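Local coordinates for cytochrome P450 113A1 (Saccharopolyspora erythraea, PDB 2JJN), which hydroxylates the macrolactone ring of erythromycin D at C-12 to give erythromycin C, as a heme-dependent cytochrome P450 monooxygenase of antibiotic biosynthesis, at residues Q60-D65 with V312-L317; T246-G251 with Q391-T396; E280-R285 with L344-G349. The protein carries 2 engineered substitutions. All coordinates share one frame; numbering follows the deposited sequence.

Interaction 1: residues Q60-D65 with V312-L317; sequences QTVLRD and VNTWVL
Val62 and Leu63 meet Thr314 where helix 56-64 of the cytochrome P450 fold lies against strand 311-315, a strand of the mixed sheet beside the heme. The segment axes pass 9.1 Å apart, their directions 126° from each other, so the helix runs slantwise over the strand. Methyl groups do most of the touching, and no hydrogen bond spans the gap. Val62 and Thr314 pass side by side, running opposite ways, and the methyls Val62 CG1 and Thr314 CG2 come within 3.3 Å, tighter than ordinary van der Waals contact. Val62 places that methyl opposite its backbone N (chi1 168°), and from there Val62 CG1 also reaches Val312 CG1 at 4.4 Å, two residues back along the strand. Leu63 starts out across the strand's direction, and its branch end bends toward it. The branches of Thr314 face different partners, CG2 mainly Val62 and OG1 nearest Leu63, whose CD2 also lies near the methyl. The hydroxyl makes a weak hydrogen bond with Met291 O of the adjoining strand 290-295, and Leu63 touches Arg293, a heme-binding residue, on that same strand. Across the contact, Leu63 CD2 sits 3.7 Å from Thr314 OG1.

Interaction 2: residues T246-G251 with Q391-T396; sequences TTVLLG and QIVLGT
Val248 sets one methyl on the main chain of Leu394 and Gly395 and the other against the side chain of Val393. Val248 CG1, opposite the backbone N (chi1 169°), points at the chain itself: it is 3.2 Å from Leu394 O and 4.0 Å from Gly395 CA, where the lack of a side chain lets the valine settle directly on the main chain. The other methyl, Val248 CG2, meets Val393 CG2 at 4.1 Å, the two valines crossing at a slant. Thr396, a little farther along, is linked through water instead. Its N donates to water 2, with Thr396 N 2.9 Å from that oxygen, and the same water lies 3.0 Å from Val248 O. Water 1 lies 2.9 Å from Thr247 O and makes a longer, weak contact with Thr396 O. Between these two segments the polar ties run through water; Asn252, one turn on in the helix, adds a direct bond from its ND2 to Leu394 O. Helix 228-259 is the long central helix of the P450 fold, and its Thr246 and Leu249 touch the heme. The turn at 391-396, between strands 378-379 and 400-402, lines the substrate pocket in many P450s (substrate recognition site 6) and probably does so here; it packs on the flank of this helix, with helices 135-140 and 142-152 bordering Thr247 and helix 356-374 bordering Leu249.

Interaction 3: residues E280-R285 with L344-G349; sequences EVLRYR and LSFGHG. Engineered in segment 344-349: Leu344 (natural residue Phe). With HEM (protoporphyrin IX containing Fe), chain B; SO4 (sulfate ion), chain G.
Ser345 OG donates to Leu282 O over 2.7 Å, reaching the carbonyl from above its plane, 56° out of it. Beside this bond Leu282 sends its two methyls in different directions. Leu282 CD1 comes obliquely to the Phe346 ring, 3.7 Å from Phe346 CE1, the side chains crossing at about a right angle; Leu282 CD2 reaches the heme vinyl, 3.8 Å from HEM CBB. Phe346 stands with an edge to the porphyrin, its CE2 3.5 Å from HEM C3B. Water 3 binds HEM FE at 2.2 Å on the opposite face. The ring lies between Leu282 and the porphyrin and also touches Cys353, the axial iron ligand, with whose backbone Phe346 is hydrogen-bonded. This is the heme-binding loop of the P450 fold, resting on helix 274-284 with its Glu-X-X-Arg motif. Arg283 grips Glu280 side-on, NE to OE1 and NH2 to OE2; the two oxygens lie in the guanidinium plane, while the nitrogens approach from above the carboxylate plane. Glu280 OE2 also bridges to Arg336, and Arg283 NH1 bonds Pro329 O, which ties helix 274-284 to the loop holding Pro329 and Arg336. Behind the serine, Asn320 ND2 hydrogen-bonds both Ser345 OG and Arg283 O. At the head of the 3-10 turn 344-346, the N-H of the engineered Leu344 donates to a sulfate ion, probably from the crystallisation liquor and also held by His56 NE2.

The three contacts lie beside the heme in one P450 fold, interaction 3 between the other two. Centre to centre, interaction 3 is about 12 Å from interaction 1 and about 13 Å from interaction 2, while 1 and 2 are about 20 Å apart. Along the chain the order is 60-65, 246-251, 280-285, 312-317, 344-349, 391-396, so interaction 3 has both segments between those of interaction 2, whereas interaction 1 alternates with each of the others. They touch directly: Val316 packs on Leu344 and Ser345, Leu63 on His348, Leu249 on Leu282 and Leu394 on Arg285 and Leu317. Helix 56-64, the mixed sheet, the heme-binding loop, helix 274-284 and helix 228-259 are thereby joined into one continuous framework beside the cofactor.

Interaction 1: residues Q60-D65 with V312-L317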
loop_
_atom_site.group_PDB
_atom_site.type_symbol
_atom_site.label_atom_id
_atom_site.label_comp_id
_atom_site.label_asym_id
_atom_site.label_seq_id
_atom_site.Cartn_x
_atom_site.Cartn_y
_atom_site.Cartn_z
ATOM N N GLN A 60 -16.628 2.741 5.621
ATOM C CA GLN A 60 -16.450 1.947 6.848
ATOM C C GLN A 60 -17.486 0.825 6.982
ATOM O O GLN A 60 -17.162 -0.279 7.414
ATOM C CB GLN A 60 -16.524 2.881 8.050
ATOM C CG GLN A 60 -15.317 3.775 8.172
ATOM C CD GLN A 60 -15.336 4.558 9.494
ATOM O OE1 GLN A 60 -14.321 4.652 10.171
ATOM N NE2 GLN A 60 -16.463 5.163 9.817
ATOM N N THR A 61 -18.723 1.094 6.601
ATOM C CA THR A 61 -19.782 0.057 6.643
ATOM C C THR A 61 -19.400 -1.149 5.824
ATOM O O THR A 61 -19.541 -2.282 6.292
ATOM C CB THR A 61 -21.099 0.654 6.180
ATOM O OG1 THR A 61 -21.513 1.592 7.194
ATOM C CG2 THR A 61 -22.175 -0.392 5.944
ATOM N N VAL A 62 -18.930 -0.885 4.601
ATOM C CA VAL A 62 -18.614 -1.941 3.653
ATOM C C VAL A 62 -17.443 -2.754 4.185
ATOM O O VAL A 62 -17.519 -3.978 4.187
ATOM C CB VAL A 62 -18.290 -1.374 2.271
ATOM C CG1 VAL A 62 -17.668 -2.459 1.344
ATOM C CG2 VAL A 62 -19.582 -0.805 1.661
ATOM N N LEU A 63 -16.382 -2.066 4.589
ATOM C CA LEU A 63 -15.203 -2.790 5.093
ATOM C C LEU A 63 -15.457 -3.555 6.362
ATOM O O LEU A 63 -14.849 -4.638 6.582
ATOM C CB LEU A 63 -13.997 -1.850 5.265
ATOM C CG LEU A 63 -13.542 -1.155 3.981
ATOM C CD1 LEU A 63 -12.436 -0.087 4.192
ATOM C CD2 LEU A 63 -13.125 -2.210 2.932
ATOM N N ARG A 64 -16.362 -3.092 7.216
ATOM C CA ARG A 64 -16.613 -3.835 8.452
ATOM C C ARG A 64 -17.339 -5.144 8.243
ATOM O O ARG A 64 -17.088 -6.130 8.962
ATOM C CB ARG A 64 -17.444 -2.965 9.398
ATOM C CG ARG A 64 -17.441 -3.492 10.774
ATOM C CD ARG A 64 -18.773 -3.351 11.411
ATOM N NE ARG A 64 -19.850 -4.075 10.729
ATOM C CZ ARG A 64 -20.069 -5.390 10.802
ATOM N NH1 ARG A 64 -19.284 -6.193 11.527
ATOM N NH2 ARG A 64 -21.092 -5.907 10.139
ATOM N N ASP A 65 -18.285 -5.163 7.303
ATOM C CA ASP A 65 -19.186 -6.272 7.206
ATOM C C ASP A 65 -18.632 -7.316 6.253
ATOM O O ASP A 65 -18.927 -7.295 5.072
ATOM C CB ASP A 65 -20.542 -5.740 6.763
ATOM C CG ASP A 65 -21.614 -6.814 6.700
ATOM O OD1 ASP A 65 -21.340 -8.047 6.909
ATOM O OD2 ASP A 65 -22.741 -6.386 6.330
ATOM N N VAL A 312 -17.624 -4.368 -5.419
ATOM C CA VAL A 312 -17.833 -3.047 -4.797
ATOM C C VAL A 312 -16.456 -2.487 -4.504
ATOM O O VAL A 312 -15.632 -3.177 -3.882
ATOM C CB VAL A 312 -18.597 -3.207 -3.463
ATOM C CG1 VAL A 312 -18.789 -1.828 -2.823
ATOM C CG2 VAL A 312 -19.965 -3.911 -3.718
ATOM N N ASN A 313 -16.203 -1.253 -4.939
ATOM C CA ASN A 313 -14.899 -0.556 -4.759
ATOM C C ASN A 313 -15.147 0.470 -3.658
ATOM O O ASN A 313 -16.028 1.329 -3.812
ATOM C CB ASN A 313 -14.643 0.187 -6.102
ATOM C CG ASN A 313 -13.883 -0.626 -7.096
ATOM O OD1 ASN A 313 -14.342 -0.810 -8.214
ATOM N ND2 ASN A 313 -12.702 -1.095 -6.720
ATOM N N THR A 314 -14.406 0.385 -2.565
ATOM C CA THR A 314 -14.518 1.391 -1.482
ATOM C C THR A 314 -13.415 2.412 -1.632
ATOM O O THR A 314 -12.253 2.039 -1.572
ATOM C CB THR A 314 -14.373 0.794 -0.075
ATOM O OG1 THR A 314 -13.153 0.060 0.052
ATOM C CG2 THR A 314 -15.547 -0.147 0.289
ATOM N N TRP A 315 -13.781 3.666 -1.847
ATOM C CA TRP A 315 -12.820 4.723 -2.168
ATOM C C TRP A 315 -12.299 5.369 -0.892
ATOM O O TRP A 315 -12.827 6.368 -0.375
ATOM C CB TRP A 315 -13.464 5.741 -3.097
ATOM C CG TRP A 315 -13.490 5.308 -4.527
ATOM C CD1 TRP A 315 -14.442 4.572 -5.116
ATOM C CD2 TRP A 315 -12.501 5.607 -5.518
ATOM N NE1 TRP A 315 -14.126 4.384 -6.486
ATOM C CE2 TRP A 315 -12.930 5.012 -6.738
ATOM C CE3 TRP A 315 -11.265 6.282 -5.479
ATOM C CZ2 TRP A 315 -12.179 5.096 -7.923
ATOM C CZ3 TRP A 315 -10.530 6.388 -6.656
ATOM C CH2 TRP A 315 -10.986 5.797 -7.860
ATOM N N VAL A 316 -11.229 4.765 -0.362
ATOM C CA VAL A 316 -10.573 5.345 0.821
ATOM C C VAL A 316 -10.120 6.801 0.546
ATOM O O VAL A 316 -10.179 7.662 1.418
ATOM C CB VAL A 316 -9.437 4.429 1.304
ATOM C CG1 VAL A 316 -8.422 5.187 2.152
ATOM C CG2 VAL A 316 -10.085 3.280 2.131
ATOM N N LEU A 317 -9.663 7.081 -0.671
ATOM C CA LEU A 317 -9.249 8.449 -1.011
ATOM C C LEU A 317 -10.403 9.406 -0.826
ATOM O O LEU A 317 -10.202 10.503 -0.281
ATOM C CB LEU A 317 -8.765 8.490 -2.449
ATOM C CG LEU A 317 -8.455 9.899 -2.968
ATOM C CD1 LEU A 317 -7.311 10.558 -2.118
ATOM C CD2 LEU A 317 -8.052 9.814 -4.434
#

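Interaction 2: residues T246-G251 with Q391-T396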
loop_
_atom_site.group_PDB
_atom_site.type_symbol
_atom_site.label_atom_id
_atom_site.label_comp_id
_atom_site.label_asym_id
_atom_site.label_seq_id
_atom_site.Cartn_x
_atom_site.Cartn_y
_atom_site.Cartn_z
ATOM N N THR A 246 5.036 1.213 0.330
ATOM C CA THR A 246 6.027 2.014 1.005
ATOM C C THR A 246 6.767 2.873 -0.009
ATOM O O THR A 246 6.982 4.080 0.219
ATOM C CB THR A 246 6.896 1.131 1.975
ATOM O OG1 THR A 246 6.074 0.073 2.559
ATOM C CG2 THR A 246 7.547 1.901 3.039
ATOM N N THR A 247 7.024 2.325 -1.207
ATOM C CA THR A 247 7.610 3.105 -2.307
ATOM C C THR A 247 6.713 4.307 -2.732
ATOM O O THR A 247 7.186 5.434 -2.806
ATOM C CB THR A 247 7.848 2.212 -3.510
ATOM O OG1 THR A 247 8.783 1.193 -3.115
ATOM C CG2 THR A 247 8.392 2.991 -4.765
ATOM N N VAL A 248 5.438 4.053 -2.968
ATOM C CA VAL A 248 4.482 5.122 -3.284
ATOM C C VAL A 248 4.350 6.143 -2.136
ATOM O O VAL A 248 4.280 7.358 -2.389
ATOM C CB VAL A 248 3.119 4.449 -3.606
ATOM C CG1 VAL A 248 2.032 5.492 -3.686
ATOM C CG2 VAL A 248 3.270 3.623 -4.955
ATOM N N LEU A 249 4.283 5.676 -0.897
ATOM C CA LEU A 249 4.110 6.618 0.220
ATOM C C LEU A 249 5.289 7.566 0.328
ATOM O O LEU A 249 5.092 8.777 0.493
ATOM C CB LEU A 249 3.915 5.892 1.533
ATOM C CG LEU A 249 3.708 6.824 2.729
ATOM C CD1 LEU A 249 2.514 7.710 2.516
ATOM C CD2 LEU A 249 3.506 6.017 4.033
ATOM N N LEU A 250 6.512 7.026 0.208
ATOM C CA LEU A 250 7.668 7.939 0.399
ATOM C C LEU A 250 7.692 9.016 -0.675
ATOM O O LEU A 250 7.942 10.203 -0.367
ATOM C CB LEU A 250 8.978 7.157 0.400
ATOM C CG LEU A 250 10.223 8.021 0.664
ATOM C CD1 LEU A 250 10.055 8.722 2.014
ATOM C CD2 LEU A 250 11.497 7.164 0.678
ATOM N N GLY A 251 7.401 8.649 -1.933
ATOM C CA GLY A 251 7.249 9.675 -3.009
ATOM C C GLY A 251 6.176 10.699 -2.595
ATOM O O GLY A 251 6.366 11.908 -2.731
ATOM N N GLN A 391 -3.461 3.779 -12.702
ATOM C CA GLN A 391 -4.385 2.874 -12.033
ATOM C C GLN A 391 -3.848 2.334 -10.732
ATOM O O GLN A 391 -2.618 2.302 -10.481
ATOM C CB GLN A 391 -4.811 1.735 -12.967
ATOM C CG GLN A 391 -3.838 1.499 -14.090
ATOM C CD GLN A 391 -4.111 0.227 -14.863
ATOM O OE1 GLN A 391 -5.192 0.043 -15.451
ATOM N NE2 GLN A 391 -3.129 -0.669 -14.857
ATOM N N ILE A 392 -4.807 1.884 -9.922
ATOM C CA ILE A 392 -4.553 1.096 -8.722
ATOM C C ILE A 392 -3.992 1.925 -7.556
ATOM O O ILE A 392 -4.661 2.026 -6.508
ATOM C CB ILE A 392 -3.669 -0.143 -8.993
ATOM C CG1 ILE A 392 -4.313 -1.022 -10.089
ATOM C CG2 ILE A 392 -3.412 -0.921 -7.692
ATOM C CD1 ILE A 392 -5.757 -1.345 -9.899
ATOM N N VAL A 393 -2.801 2.498 -7.738
ATOM C CA VAL A 393 -2.153 3.278 -6.680
ATOM C C VAL A 393 -2.214 4.760 -6.981
ATOM O O VAL A 393 -2.396 5.194 -8.141
ATOM C CB VAL A 393 -0.701 2.825 -6.420
ATOM C CG1 VAL A 393 -0.631 1.360 -6.020
ATOM C CG2 VAL A 393 0.180 3.088 -7.646
ATOM N N LEU A 394 -2.113 5.555 -5.915
ATOM C CA LEU A 394 -2.067 7.001 -6.049
ATOM C C LEU A 394 -0.634 7.486 -5.826
ATOM O O LEU A 394 -0.177 7.575 -4.705
ATOM C CB LEU A 394 -3.038 7.649 -5.024
ATOM C CG LEU A 394 -3.150 9.153 -5.137
ATOM C CD1 LEU A 394 -4.059 9.527 -6.333
ATOM C CD2 LEU A 394 -3.736 9.785 -3.866
ATOM N N GLY A 395 0.110 7.772 -6.905
ATOM C CA GLY A 395 1.538 8.031 -6.737
ATOM C C GLY A 395 2.195 8.265 -8.079
ATOM O O GLY A 395 1.522 8.309 -9.114
ATOM N N THR A 396 3.517 8.413 -8.024
ATOM C CA THR A 396 4.244 8.605 -9.272
ATOM C C THR A 396 5.279 7.513 -9.455
ATOM O O THR A 396 5.866 7.007 -8.499
ATOM C CB THR A 396 4.882 9.983 -9.342
ATOM O OG1 THR A 396 5.847 10.119 -8.309
ATOM C CG2 THR A 396 3.799 11.087 -9.196
HETATM O O HOH W 1 7.024 6.934 -5.333
HETATM O O HOH W 2 4.502 8.120 -5.316
#

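Interaction 3: residues E280-R285 with L344-G349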
loop_
_atom_site.group_PDB
_atom_site.type_symbol
_atom_site.label_atom_id
_atom_site.label_comp_id
_atom_site.label_asym_id
_atom_site.label_seq_id
_atom_site.Cartn_x
_atom_site.Cartn_y
_atom_site.Cartn_z
ATOM N N GLU A 280 -0.424 12.171 8.246
ATOM C CA GLU A 280 -1.227 13.118 7.476
ATOM C C GLU A 280 -1.041 12.907 5.955
ATOM O O GLU A 280 -1.976 13.065 5.173
ATOM C CB GLU A 280 -0.922 14.555 7.893
ATOM C CG GLU A 280 -1.726 15.635 7.184
ATOM C CD GLU A 280 -3.248 15.626 7.428
ATOM O OE1 GLU A 280 -3.790 14.646 8.008
ATOM O OE2 GLU A 280 -3.876 16.632 6.993
ATOM N N VAL A 281 0.175 12.552 5.526
ATOM C CA VAL A 281 0.325 12.191 4.093
ATOM C C VAL A 281 -0.443 10.921 3.783
ATOM O O VAL A 281 -1.092 10.825 2.738
ATOM C CB VAL A 281 1.809 12.067 3.687
ATOM C CG1 VAL A 281 1.872 11.591 2.183
ATOM C CG2 VAL A 281 2.539 13.408 3.884
ATOM N N LEU A 282 -0.431 9.949 4.693
ATOM C CA LEU A 282 -1.258 8.763 4.480
ATOM C C LEU A 282 -2.728 9.138 4.314
ATOM O O LEU A 282 -3.402 8.577 3.475
ATOM C CB LEU A 282 -1.144 7.815 5.674
ATOM C CG LEU A 282 0.025 6.836 5.592
ATOM C CD1 LEU A 282 0.308 6.267 6.992
ATOM C CD2 LEU A 282 -0.249 5.657 4.583
ATOM N N ARG A 283 -3.214 10.094 5.118
ATOM C CA ARG A 283 -4.631 10.517 4.957
ATOM C C ARG A 283 -4.812 11.237 3.611
ATOM O O ARG A 283 -5.782 10.999 2.844
ATOM C CB ARG A 283 -5.077 11.418 6.103
ATOM C CG ARG A 283 -6.555 11.783 6.004
ATOM C CD ARG A 283 -6.874 12.920 7.004
ATOM N NE ARG A 283 -6.231 14.200 6.617
ATOM C CZ ARG A 283 -6.750 15.034 5.710
ATOM N NH1 ARG A 283 -7.909 14.715 5.093
ATOM N NH2 ARG A 283 -6.125 16.171 5.376
ATOM N N TYR A 284 -3.883 12.156 3.322
ATOM C CA TYR A 284 -4.022 13.052 2.216
ATOM C C TYR A 284 -3.862 12.361 0.842
ATOM O O TYR A 284 -4.620 12.667 -0.096
ATOM C CB TYR A 284 -2.979 14.176 2.445
ATOM C CG TYR A 284 -3.131 15.412 1.611
ATOM C CD1 TYR A 284 -4.158 16.307 1.870
ATOM C CD2 TYR A 284 -2.195 15.700 0.636
ATOM C CE1 TYR A 284 -4.242 17.495 1.107
ATOM C CE2 TYR A 284 -2.268 16.873 -0.112
ATOM C CZ TYR A 284 -3.266 17.732 0.124
ATOM O OH TYR A 284 -3.279 18.874 -0.686
ATOM N N ARG A 285 -2.873 11.476 0.757
ATOM C CA ARG A 285 -2.526 10.801 -0.499
ATOM C C ARG A 285 -2.288 9.304 -0.188
ATOM O O ARG A 285 -1.174 8.810 -0.251
ATOM C CB ARG A 285 -1.299 11.460 -1.118
ATOM C CG ARG A 285 -1.632 12.739 -1.887
ATOM C CD ARG A 285 -0.380 13.358 -2.436
ATOM N NE ARG A 285 -0.755 14.380 -3.440
ATOM C CZ ARG A 285 -0.210 15.593 -3.526
ATOM N NH1 ARG A 285 0.745 16.016 -2.695
ATOM N NH2 ARG A 285 -0.640 16.411 -4.504
ATOM N N LEU A 344 -7.502 5.093 8.135
ATOM C CA LEU A 344 -8.280 4.347 7.128
ATOM C C LEU A 344 -7.444 3.958 5.924
ATOM O O LEU A 344 -7.812 3.059 5.137
ATOM C CB LEU A 344 -9.494 5.222 6.697
ATOM C CG LEU A 344 -10.441 4.537 5.716
ATOM C CD1 LEU A 344 -11.094 3.290 6.262
ATOM C CD2 LEU A 344 -11.615 5.469 5.316
ATOM N N SER A 345 -6.321 4.663 5.748
ATOM C CA SER A 345 -5.458 4.285 4.615
ATOM C C SER A 345 -4.796 2.926 4.807
ATOM O O SER A 345 -4.240 2.361 3.858
ATOM C CB SER A 345 -4.430 5.368 4.360
ATOM O OG SER A 345 -5.094 6.569 4.079
ATOM N N PHE A 346 -4.906 2.390 6.018
ATOM C CA PHE A 346 -4.485 0.995 6.285
ATOM C C PHE A 346 -5.671 0.030 6.361
ATOM O O PHE A 346 -5.473 -1.146 6.659
ATOM C CB PHE A 346 -3.726 0.898 7.618
ATOM C CG PHE A 346 -2.325 1.441 7.581
ATOM C CD1 PHE A 346 -1.914 2.408 8.487
ATOM C CD2 PHE A 346 -1.408 1.005 6.608
ATOM C CE1 PHE A 346 -0.594 2.939 8.450
ATOM C CE2 PHE A 346 -0.088 1.526 6.576
ATOM C CZ PHE A 346 0.300 2.496 7.492
ATOM N N GLY A 347 -6.857 0.504 6.012
ATOM C CA GLY A 347 -8.051 -0.355 5.997
ATOM C C GLY A 347 -8.902 -0.127 7.215
ATOM O O GLY A 347 -8.780 0.904 7.888
ATOM N N HIS A 348 -9.782 -1.090 7.470
ATOM C CA HIS A 348 -10.747 -0.966 8.575
ATOM C C HIS A 348 -11.317 -2.339 8.821
ATOM O O HIS A 348 -11.798 -2.963 7.892
ATOM C CB HIS A 348 -11.873 0.011 8.143
ATOM C CG HIS A 348 -13.001 0.082 9.127
ATOM N ND1 HIS A 348 -12.808 0.478 10.442
ATOM C CD2 HIS A 348 -14.328 -0.184 8.987
ATOM C CE1 HIS A 348 -13.975 0.440 11.076
ATOM N NE2 HIS A 348 -14.911 0.059 10.216
ATOM N N GLY A 349 -11.284 -2.765 10.074
ATOM C CA GLY A 349 -11.818 -4.099 10.395
ATOM C C GLY A 349 -10.757 -5.182 10.348
ATOM O O GLY A 349 -9.566 -4.907 10.571
HETATM C CHA HEM B . -3.603 -5.066 4.268
HETATM C CHB HEM B . -2.453 -0.493 3.011
HETATM C CHC HEM B . 2.197 -1.421 4.012
HETATM C CHD HEM B . 1.171 -6.154 4.473
HETATM C C1A HEM B . -3.659 -3.733 3.914
HETATM C C2A HEM B . -4.899 -3.011 3.605
HETATM C C3A HEM B . -4.584 -1.763 3.245
HETATM C C4A HEM B . -3.141 -1.638 3.303
HETATM C CMA HEM B . -5.551 -0.644 2.803
HETATM C CAA HEM B . -6.322 -3.588 3.713
HETATM C CBA HEM B . -6.702 -4.379 2.474
HETATM C CGA HEM B . -8.191 -4.733 2.445
HETATM O O1A HEM B . -8.934 -4.378 3.403
HETATM O O2A HEM B . -8.591 -5.422 1.454
HETATM C C1B HEM B . -1.076 -0.350 3.189
HETATM C C2B HEM B . -0.349 0.885 3.041
HETATM C C3B HEM B . 0.949 0.632 3.328
HETATM C C4B HEM B . 1.026 -0.787 3.655
HETATM C CMB HEM B . -1.080 2.181 2.633
HETATM C CAB HEM B . 2.191 1.544 3.306
HETATM C CBB HEM B . 2.079 2.792 3.631
HETATM C C1C HEM B . 2.321 -2.778 4.219
HETATM C C2C HEM B . 3.567 -3.464 4.521
HETATM C C3C HEM B . 3.283 -4.778 4.647
HETATM C C4C HEM B . 1.844 -4.956 4.445
HETATM C CMC HEM B . 4.924 -2.724 4.656
HETATM C CAC HEM B . 4.230 -5.963 4.919
HETATM C CBC HEM B . 5.255 -5.895 5.768
HETATM C C1D HEM B . -0.187 -6.250 4.430
HETATM C C2D HEM B . -0.875 -7.497 4.526
HETATM C C3D HEM B . -2.332 -7.168 4.486
HETATM C C4D HEM B . -2.408 -5.743 4.352
HETATM C CMD HEM B . -0.246 -8.917 4.651
HETATM C CAD HEM B . -3.523 -8.141 4.537
HETATM C CBD HEM B . -4.031 -8.328 5.980
HETATM C CGD HEM B . -5.259 -9.184 5.987
HETATM O O1D HEM B . -5.866 -9.423 4.928
HETATM O O2D HEM B . -5.631 -9.636 7.090
HETATM N NA HEM B . -2.583 -2.847 3.743
HETATM N NB HEM B . -0.213 -1.389 3.524
HETATM N NC HEM B . 1.322 -3.731 4.163
HETATM N ND HEM B . -1.133 -5.210 4.328
HETATM FE FE HEM B . -0.678 -3.245 4.089
HETATM S S SO4 G . -10.034 7.875 9.828
HETATM O O1 SO4 G . -8.863 7.764 8.910
HETATM O O2 SO4 G . -11.212 7.204 9.280
HETATM O O3 SO4 G . -10.436 9.246 10.154
HETATM O O4 SO4 G . -9.810 7.162 11.078
HETATM O O HOH W 3 -0.527 -3.611 1.908
#